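Local coordinates for EST1E (PDB 2WTM), which hydrolyses ester bonds as a promiscuous feruloyl esterase, releasing ferulic acid from its esters, at residues A15-P20 against L96-D101; P191-H196 against T238-E243. One frame throughout, in Å; residues are numbered along the deposited sequence.

Interaction 1 of 2, residues A15-P20 against L96-D101; sequences AYLDMP and LDFVTD
Where strand 99-107 of this alpha/beta-hydrolase sheet is about to begin, F98 meets M19, just past the end of strand 11-18, in a Met-aromatic contact, and touches L17, in that strand, through apolar packing. It is an instance of how a turn leading into one strand can pack on the end of a non-adjacent strand and on the loop that follows it. Taken in order, 96-101 opens with a type I beta turn from L96 to V99, closed by V99 N donating to L96 O at 3.2 Å. F98 does the work. Its CG sits between the backbone N and the carbonyl carbon (chi1 72°), which carries the ring out to meet M19 and L17 coming from the opposite direction. L17 CD1 reaches the ring at its edge, near the ring plane, 4.0 Å from F98 CZ. M19 instead lies over a face: its chain, bent at chi2 and chi3, folds the thioether across the ring. V99 then covers the other face with CG2, offset toward the rim, so the phenyl is sandwiched between a thioether and a valine methyl. Strands 58-62 and 27-33 lie between strands 11-18 and 99-107 in the sheet; C27 of 27-33 touches both M19 and F98, and L29 touches L17. Over the ring the sulfur and methyl divide the surface: M19 SD lies 3.6 Å from F98 CZ, while M19 CE stands 3.7 Å from the F98 ring centroid, 13° off its normal, in a CH-pi contact.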
loop_
_atom_site.group_PDB
_atom_site.type_symbol
_atom_site.label_atom_id
_atom_site.label_comp_id
_atom_site.label_asym_id
_atom_site.label_seq_id
_atom_site.Cartn_x
_atom_site.Cartn_y
_atom_site.Cartn_z
ATOM N N ALA A 15 16.011 -13.370 5.599
ATOM C CA ALA A 15 15.054 -14.446 5.903
ATOM C C ALA A 15 15.746 -15.727 6.318
ATOM O O ALA A 15 16.888 -15.973 5.893
ATOM C CB ALA A 15 14.225 -14.684 4.727
ATOM N N TYR A 16 15.031 -16.549 7.074
ATOM C CA TYR A 16 15.586 -17.813 7.587
ATOM C C TYR A 16 14.675 -18.904 7.077
ATOM O O TYR A 16 13.470 -18.879 7.380
ATOM C CB TYR A 16 15.594 -17.856 9.141
ATOM C CG TYR A 16 16.369 -16.694 9.754
ATOM C CD1 TYR A 16 17.756 -16.760 9.914
ATOM C CD2 TYR A 16 15.731 -15.561 10.177
ATOM C CE1 TYR A 16 18.454 -15.714 10.478
ATOM C CE2 TYR A 16 16.414 -14.503 10.727
ATOM C CZ TYR A 16 17.784 -14.578 10.866
ATOM O OH TYR A 16 18.481 -13.555 11.454
ATOM N N LEU A 17 15.223 -19.879 6.351
ATOM C CA LEU A 17 14.479 -21.044 5.946
ATOM C C LEU A 17 14.893 -22.194 6.858
ATOM O O LEU A 17 16.103 -22.521 6.940
ATOM C CB LEU A 17 14.808 -21.381 4.488
ATOM C CG LEU A 17 14.163 -22.643 3.921
ATOM C CD1 LEU A 17 12.636 -22.660 3.970
ATOM C CD2 LEU A 17 14.675 -22.813 2.459
ATOM N N ASP A 18 13.921 -22.784 7.542
ATOM C CA ASP A 18 14.177 -23.954 8.397
ATOM C C ASP A 18 13.329 -25.081 7.953
ATOM O O ASP A 18 12.116 -24.957 7.757
ATOM C CB ASP A 18 13.891 -23.661 9.843
ATOM C CG ASP A 18 14.900 -22.737 10.456
ATOM O OD1 ASP A 18 15.977 -23.202 10.958
ATOM O OD2 ASP A 18 14.641 -21.519 10.418
ATOM N N MET A 19 13.985 -26.240 7.765
ATOM C CA MET A 19 13.324 -27.423 7.256
ATOM C C MET A 19 12.984 -28.397 8.377
ATOM O O MET A 19 13.605 -28.355 9.422
ATOM C CB MET A 19 14.220 -28.148 6.261
ATOM C CG MET A 19 14.574 -27.317 5.012
ATOM S SD MET A 19 13.204 -26.860 3.936
ATOM C CE MET A 19 12.481 -28.336 3.433
ATOM N N PRO A 20 11.977 -29.246 8.156
ATOM C CA PRO A 20 11.753 -30.308 9.157
ATOM C C PRO A 20 12.984 -31.192 9.194
ATOM O O PRO A 20 13.698 -31.259 8.206
ATOM C CB PRO A 20 10.539 -31.046 8.630
ATOM C CG PRO A 20 9.876 -30.127 7.745
ATOM C CD PRO A 20 10.966 -29.280 7.122
ATOM N N LEU A 96 9.918 -22.491 -4.749
ATOM C CA LEU A 96 10.698 -23.524 -4.068
ATOM C C LEU A 96 10.111 -24.875 -4.461
ATOM O O LEU A 96 8.959 -25.132 -4.235
ATOM C CB LEU A 96 10.649 -23.300 -2.551
ATOM C CG LEU A 96 11.394 -22.036 -2.063
ATOM C CD1 LEU A 96 11.253 -21.866 -0.557
ATOM C CD2 LEU A 96 12.834 -22.065 -2.481
ATOM N N ASP A 97 10.943 -25.764 -5.016
ATOM C CA ASP A 97 10.430 -27.034 -5.532
ATOM C C ASP A 97 9.821 -27.966 -4.489
ATOM O O ASP A 97 8.886 -28.705 -4.780
ATOM C CB ASP A 97 11.572 -27.782 -6.252
ATOM C CG ASP A 97 11.879 -27.202 -7.593
ATOM O OD1 ASP A 97 10.982 -26.554 -8.207
ATOM O OD2 ASP A 97 13.036 -27.422 -8.058
ATOM N N PHE A 98 10.370 -27.940 -3.287
ATOM C CA PHE A 98 9.881 -28.798 -2.205
ATOM C C PHE A 98 8.532 -28.400 -1.646
ATOM O O PHE A 98 7.874 -29.204 -1.028
ATOM C CB PHE A 98 10.879 -28.889 -1.048
ATOM C CG PHE A 98 10.999 -27.631 -0.219
ATOM C CD1 PHE A 98 10.071 -27.330 0.783
ATOM C CD2 PHE A 98 12.025 -26.749 -0.452
ATOM C CE1 PHE A 98 10.205 -26.157 1.540
ATOM C CE2 PHE A 98 12.162 -25.620 0.304
ATOM C CZ PHE A 98 11.256 -25.326 1.301
ATOM N N VAL A 99 8.113 -27.147 -1.855
ATOM C CA VAL A 99 6.886 -26.678 -1.214
ATOM C C VAL A 99 5.648 -27.335 -1.769
ATOM O O VAL A 99 5.430 -27.414 -2.965
ATOM C CB VAL A 99 6.767 -25.121 -1.305
ATOM C CG1 VAL A 99 5.475 -24.657 -0.642
ATOM C CG2 VAL A 99 7.891 -24.501 -0.599
ATOM N N THR A 100 4.812 -27.803 -0.870
ATOM C CA THR A 100 3.477 -28.207 -1.191
ATOM C C THR A 100 2.497 -27.036 -1.017
ATOM O O THR A 100 2.302 -26.243 -1.937
ATOM C CB THR A 100 3.042 -29.464 -0.401
ATOM O OG1 THR A 100 3.050 -29.264 1.019
ATOM C CG2 THR A 100 3.998 -30.636 -0.754
ATOM N N ASP A 101 1.913 -26.928 0.156
ATOM C CA ASP A 101 1.022 -25.822 0.480
ATOM C C ASP A 101 1.782 -24.722 1.266
ATOM O O ASP A 101 2.712 -24.993 2.022
ATOM C CB ASP A 101 -0.127 -26.304 1.312
ATOM C CG ASP A 101 -0.922 -27.425 0.661
ATOM O OD1 ASP A 101 -1.479 -27.170 -0.436
ATOM O OD2 ASP A 101 -1.001 -28.520 1.273
#

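Interaction 2 of 2, residues P191-H196 against T238-E243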
loop_
_atom_site.group_PDB
_atom_site.type_symbol
_atom_site.label_atom_id
_atom_site.label_comp_id
_atom_site.label_asym_id
_atom_site.label_seq_id
_atom_site.Cartn_x
_atom_site.Cartn_y
_atom_site.Cartn_z
ATOM N N PRO A 191 -9.292 -21.601 6.779
ATOM C CA PRO A 191 -9.135 -21.675 8.190
ATOM C C PRO A 191 -8.160 -20.663 8.795
ATOM O O PRO A 191 -7.063 -20.472 8.260
ATOM C CB PRO A 191 -8.599 -23.094 8.438
ATOM C CG PRO A 191 -9.132 -23.838 7.246
ATOM C CD PRO A 191 -8.910 -22.856 6.129
ATOM N N VAL A 192 -8.604 -20.094 9.905
ATOM C CA VAL A 192 -7.865 -19.149 10.710
ATOM C C VAL A 192 -7.783 -19.563 12.182
ATOM O O VAL A 192 -8.790 -20.009 12.755
ATOM C CB VAL A 192 -8.514 -17.727 10.595
ATOM C CG1 VAL A 192 -7.767 -16.735 11.372
ATOM C CG2 VAL A 192 -8.647 -17.353 9.172
ATOM N N LEU A 193 -6.574 -19.414 12.774
ATOM C CA LEU A 193 -6.402 -19.533 14.219
ATOM C C LEU A 193 -5.878 -18.246 14.780
ATOM O O LEU A 193 -4.740 -17.842 14.465
ATOM C CB LEU A 193 -5.429 -20.635 14.606
ATOM C CG LEU A 193 -5.026 -20.753 16.065
ATOM C CD1 LEU A 193 -6.163 -21.355 16.891
ATOM C CD2 LEU A 193 -3.793 -21.667 16.249
ATOM N N ILE A 194 -6.717 -17.562 15.560
ATOM C CA ILE A 194 -6.222 -16.387 16.311
ATOM C C ILE A 194 -5.900 -16.811 17.705
ATOM O O ILE A 194 -6.720 -17.503 18.347
ATOM C CB ILE A 194 -7.202 -15.192 16.325
ATOM C CG1 ILE A 194 -7.371 -14.680 14.912
ATOM C CG2 ILE A 194 -6.658 -14.113 17.219
ATOM C CD1 ILE A 194 -8.435 -13.582 14.851
ATOM N N VAL A 195 -4.717 -16.439 18.164
ATOM C CA VAL A 195 -4.305 -16.637 19.584
ATOM C C VAL A 195 -4.128 -15.282 20.224
ATOM O O VAL A 195 -3.651 -14.336 19.552
ATOM C CB VAL A 195 -2.971 -17.433 19.636
ATOM C CG1 VAL A 195 -2.648 -17.748 21.109
ATOM C CG2 VAL A 195 -3.085 -18.659 18.817
ATOM N N HIS A 196 -4.548 -15.089 21.493
ATOM C CA HIS A 196 -4.393 -13.824 22.142
ATOM C C HIS A 196 -4.505 -13.995 23.642
ATOM O O HIS A 196 -5.381 -14.737 24.097
ATOM C CB HIS A 196 -5.525 -12.879 21.648
ATOM C CG HIS A 196 -5.202 -11.422 21.664
ATOM N ND1 HIS A 196 -5.354 -10.613 20.549
ATOM C CD2 HIS A 196 -4.757 -10.620 22.641
ATOM C CE1 HIS A 196 -5.008 -9.387 20.851
ATOM N NE2 HIS A 196 -4.621 -9.356 22.115
ATOM N N THR A 238 2.162 -22.422 21.578
ATOM C CA THR A 238 2.699 -23.351 20.641
ATOM C C THR A 238 1.836 -24.620 20.593
ATOM O O THR A 238 1.686 -25.203 19.566
ATOM C CB THR A 238 4.136 -23.743 20.979
ATOM O OG1 THR A 238 4.168 -24.280 22.301
ATOM C CG2 THR A 238 5.061 -22.545 20.966
ATOM N N GLU A 239 1.247 -25.036 21.708
ATOM C CA GLU A 239 0.327 -26.192 21.599
ATOM C C GLU A 239 -0.901 -25.903 20.736
ATOM O O GLU A 239 -1.398 -26.762 20.013
ATOM C CB GLU A 239 -0.113 -26.691 22.987
ATOM C CG GLU A 239 0.868 -27.630 23.630
ATOM C CD GLU A 239 1.255 -28.808 22.711
ATOM O OE1 GLU A 239 0.395 -29.659 22.309
ATOM O OE2 GLU A 239 2.451 -28.806 22.348
ATOM N N ALA A 240 -1.356 -24.654 20.760
ATOM C CA ALA A 240 -2.553 -24.351 19.970
ATOM C C ALA A 240 -2.227 -24.328 18.461
ATOM O O ALA A 240 -2.961 -24.808 17.621
ATOM C CB ALA A 240 -3.118 -23.043 20.405
ATOM N N VAL A 241 -1.071 -23.751 18.153
ATOM C CA VAL A 241 -0.550 -23.711 16.780
ATOM C C VAL A 241 -0.329 -25.136 16.268
ATOM O O VAL A 241 -0.736 -25.490 15.187
ATOM C CB VAL A 241 0.773 -22.901 16.735
ATOM C CG1 VAL A 241 1.533 -23.097 15.428
ATOM C CG2 VAL A 241 0.487 -21.397 17.001
ATOM N N LYS A 242 0.259 -25.964 17.109
ATOM C CA LYS A 242 0.512 -27.351 16.766
ATOM C C LYS A 242 -0.747 -28.133 16.448
ATOM O O LYS A 242 -0.829 -28.757 15.413
ATOM C CB LYS A 242 1.290 -28.007 17.896
ATOM C CG LYS A 242 1.648 -29.458 17.612
ATOM C CD LYS A 242 2.105 -30.193 18.912
ATOM C CE LYS A 242 2.897 -31.448 18.563
ATOM N NZ LYS A 242 3.340 -32.235 19.792
ATOM N N GLU A 243 -1.759 -28.050 17.313
ATOM C CA GLU A 243 -2.995 -28.831 17.099
ATOM C C GLU A 243 -3.775 -28.373 15.848
ATOM O O GLU A 243 -4.210 -29.120 15.000
ATOM C CB GLU A 243 -3.908 -28.709 18.316
ATOM C CG GLU A 243 -3.390 -29.581 19.518
ATOM C CD GLU A 243 -4.191 -29.445 20.839
ATOM O OE1 GLU A 243 -5.404 -29.017 20.804
ATOM O OE2 GLU A 243 -3.572 -29.778 21.913
#
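L193 is the one residue of strand 192-197 that bridges closely to helix 234-249 within these segments, and it does so through a single methyl. CD2 lies 3.5 Å from A240 O and 3.9 Å from V241 CA, so its closest approach is to the helix backbone rather than to a side chain. The side-chain contacts are looser: L193 CD2 is 4.4 Å from A240 CB and equally far from V241 CG2. The methyl thus rests against the junction of two successive helical residues, with A240 presenting its CB toward the strand and V241 contributing its CG2 methyl. This is the layered packing of the alpha/beta-hydrolase fold, in which helices cover the faces of a central sheet.

What places the methyl lies one shell out. L193 CG is anti to its own backbone N (chi1 172°), which extends the side chain from the strand toward the helix. Two residues along, V195 points to the same side, but V195 CG2 stays 4.7 Å from A240 CB, and the side chain touches V237, one residue before 238-243. The helix here is regular, with K242 N bonded to T238 O at 2.9 Å and E243 N to E239 O at 3.0 Å. Further out, F244 of the same helix and V221 of strand 218-223 also touch L193, while L52 of helix 43-54 packs on V241.

No hydrogen bond crosses between the two segments. The leucine methyl lies against A240 O as a van der Waals contact, and the strand and helix are therefore joined at this point by van der Waals packing, without a directional polar bond between the two segments to fix their register.

Both contacts reach the same mixed sheet, but at different depths: interaction 1 is a surface contact centred about 18 Å from the centre of the chain, interaction 2 a buried one at about 13 Å. Their centres are about 20 Å apart and they do not touch. The first joins the turn before one strand to the end of another and the loop that follows it, the second a strand to a covering helix. Neither has a hydrogen bond across it, yet the chemistry differs. The partly exposed contact relies on a polarisable thioether lying over an aromatic face, whereas the interior one uses a leucine methyl against helix backbone and aliphatic side chains.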